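Local coordinates for DUF596 domain-containing protein (Neisseria meningitidis, PDB 2O5H) that is of unknown function but forms a homodimer of alpha-beta subunits that an interchain disulfide links covalently, at residues A[32-37]-A[112-117]. Sequence-based numbering, arbitrary orientation.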
loop_
_atom_site.group_PDB
_atom_site.type_symbol
_atom_site.label_atom_id
_atom_site.label_comp_id
_atom_site.label_asym_id
_atom_site.label_seq_id
_atom_site.Cartn_x
_atom_site.Cartn_y
_atom_site.Cartn_z
ATOM N N LEU A 32 -4.188 -3.855 -4.171
ATOM C CA LEU A 32 -3.608 -2.804 -3.329
ATOM C C LEU A 32 -4.153 -1.404 -3.682
ATOM O O LEU A 32 -4.345 -1.109 -4.855
ATOM C CB LEU A 32 -2.062 -2.822 -3.492
ATOM C CG LEU A 32 -1.379 -4.069 -2.880
ATOM C CD1 LEU A 32 0.143 -3.978 -3.087
ATOM C CD2 LEU A 32 -1.725 -4.163 -1.388
ATOM N N PRO A 33 -4.423 -0.551 -2.652
ATOM C CA PRO A 33 -4.825 0.875 -2.851
ATOM C C PRO A 33 -3.703 1.654 -3.506
ATOM O O PRO A 33 -2.577 1.167 -3.546
ATOM C CB PRO A 33 -5.098 1.384 -1.437
ATOM C CG PRO A 33 -4.318 0.427 -0.555
ATOM C CD PRO A 33 -4.392 -0.917 -1.230
ATOM N N LEU A 34 -4.004 2.821 -4.087
ATOM C CA LEU A 34 -2.964 3.574 -4.781
ATOM C C LEU A 34 -1.801 3.905 -3.905
ATOM O O LEU A 34 -0.678 3.933 -4.389
ATOM C CB LEU A 34 -3.487 4.886 -5.381
ATOM C CG LEU A 34 -4.617 4.737 -6.400
ATOM C CD1 LEU A 34 -4.966 6.180 -6.890
ATOM C CD2 LEU A 34 -4.180 3.882 -7.574
ATOM N N SER A 35 -2.049 4.156 -2.618
ATOM C CA SER A 35 -0.948 4.447 -1.686
ATOM C C SER A 35 0.076 3.312 -1.605
ATOM O O SER A 35 1.255 3.547 -1.295
ATOM C CB SER A 35 -1.495 4.707 -0.295
ATOM O OG SER A 35 -2.124 3.534 0.170
ATOM N N CYS A 36 -0.376 2.096 -1.877
ATOM C CA CYS A 36 0.519 0.921 -1.884
ATOM C C CYS A 36 1.132 0.678 -3.255
ATOM O O CYS A 36 2.158 -0.005 -3.349
ATOM C CB CYS A 36 -0.187 -0.344 -1.328
ATOM S SG CYS A 36 -0.658 -0.163 0.399
ATOM N N LEU A 37 0.538 1.227 -4.306
ATOM C CA LEU A 37 1.222 1.240 -5.587
ATOM C C LEU A 37 2.478 2.084 -5.503
ATOM O O LEU A 37 3.471 1.768 -6.169
ATOM C CB LEU A 37 0.324 1.786 -6.705
ATOM C CG LEU A 37 -0.479 0.775 -7.523
ATOM C CD1 LEU A 37 -1.298 -0.197 -6.689
ATOM C CD2 LEU A 37 -1.318 1.507 -8.616
HETATM N N MSE A 112 0.347 9.268 2.234
HETATM C CA MSE A 112 -0.817 9.848 2.919
HETATM C C MSE A 112 -1.732 10.599 1.964
HETATM O O MSE A 112 -2.956 10.479 2.045
HETATM C CB MSE A 112 -0.363 10.794 4.014
HETATM C CG MSE A 112 0.310 10.043 5.133
HETATM SE SE MSE A 112 1.026 11.221 6.522
HETATM C CE MSE A 112 2.425 10.047 7.183
ATOM N N TRP A 113 -1.130 11.384 1.062
ATOM C CA TRP A 113 -1.884 12.095 0.009
ATOM C C TRP A 113 -2.742 11.127 -0.843
ATOM O O TRP A 113 -3.947 11.371 -1.126
ATOM C CB TRP A 113 -0.889 12.910 -0.848
ATOM C CG TRP A 113 -1.530 13.789 -1.902
ATOM C CD1 TRP A 113 -1.975 15.054 -1.747
ATOM C CD2 TRP A 113 -1.790 13.431 -3.272
ATOM N NE1 TRP A 113 -2.522 15.515 -2.933
ATOM C CE2 TRP A 113 -2.413 14.532 -3.883
ATOM C CE3 TRP A 113 -1.527 12.284 -4.045
ATOM C CZ2 TRP A 113 -2.763 14.544 -5.251
ATOM C CZ3 TRP A 113 -1.920 12.266 -5.373
ATOM C CH2 TRP A 113 -2.521 13.411 -5.973
ATOM N N LEU A 114 -2.132 10.020 -1.230
ATOM C CA LEU A 114 -2.819 8.975 -1.996
ATOM C C LEU A 114 -3.916 8.271 -1.181
ATOM O O LEU A 114 -4.829 7.699 -1.749
ATOM C CB LEU A 114 -1.811 7.990 -2.562
ATOM C CG LEU A 114 -0.976 8.459 -3.788
ATOM C CD1 LEU A 114 0.122 7.425 -4.076
ATOM C CD2 LEU A 114 -1.898 8.683 -5.039
ATOM N N THR A 115 -3.851 8.392 0.140
ATOM C CA THR A 115 -4.903 7.865 1.042
ATOM C C THR A 115 -6.061 8.809 1.242
ATOM O O THR A 115 -7.200 8.359 1.307
ATOM C CB THR A 115 -4.329 7.506 2.384
ATOM O OG1 THR A 115 -3.238 6.635 2.178
ATOM C CG2 THR A 115 -5.373 6.821 3.330
ATOM N N VAL A 116 -5.804 10.112 1.386
ATOM C CA VAL A 116 -6.875 10.982 1.824
ATOM C C VAL A 116 -7.140 12.180 0.910
ATOM O O VAL A 116 -8.153 12.854 1.089
ATOM C CB VAL A 116 -6.711 11.454 3.328
ATOM C CG1 VAL A 116 -6.749 10.272 4.310
ATOM C CG2 VAL A 116 -5.422 12.316 3.526
ATOM N N GLU A 117 -6.289 12.450 -0.074
ATOM C CA GLU A 117 -6.590 13.609 -0.922
ATOM C C GLU A 117 -6.418 13.341 -2.412
ATOM O O GLU A 117 -6.411 14.268 -3.178
ATOM C CB GLU A 117 -5.768 14.866 -0.538
ATOM C CG GLU A 117 -5.016 14.812 0.713
ATOM C CD GLU A 117 -4.532 16.170 1.178
ATOM O OE1 GLU A 117 -4.018 16.955 0.357
ATOM O OE2 GLU A 117 -4.670 16.439 2.386
HETATM O O HOH W 1 -4.724 4.920 -1.445
HETATM O O HOH W 2 -4.629 3.975 1.093
#
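Leu114 lays its CB and both methyls against Leu34 and Ser35 in the first turn of helix 34-41, while its neighbour Thr115 meets Ser35 both directly and through water. The CB of Leu114 lies 3.8 Å from the CA of Ser35. With chi1 -75° and an extended chi2 (171°), CD1 comes 3.6 Å from the carbonyl oxygen of Leu34 and CD2 4.1 Å from the CB of Leu34. Phe88 touches both leucines, and Phe59 and Phe55 add contacts from helix 48-64, to Leu34 and Leu114 respectively.

Beside this apolar patch the helices are joined by two waters and no direct hydrogen bond. One accepts from the backbone N of Ser35 (3.0 Å) and donates to the O of Leu114 (2.8 Å). The OG of Ser35, set between its backbone N and carbonyl carbon (chi1 63°), lies 3.9 Å from the OG1 of Thr115; the second water, 2.7 Å from OG, bridges them by donating to OG1. That OG1 also touches the CB of Ser35 (3.6 Å) and is hydrogen-bonded to the O of Gly111. Cys36 turns its CB away from this contact and is disulfide-bonded through SG to Cys36 of the second subunit. Buried leucines thus pack directly, whereas the polar groups are matched through solvent.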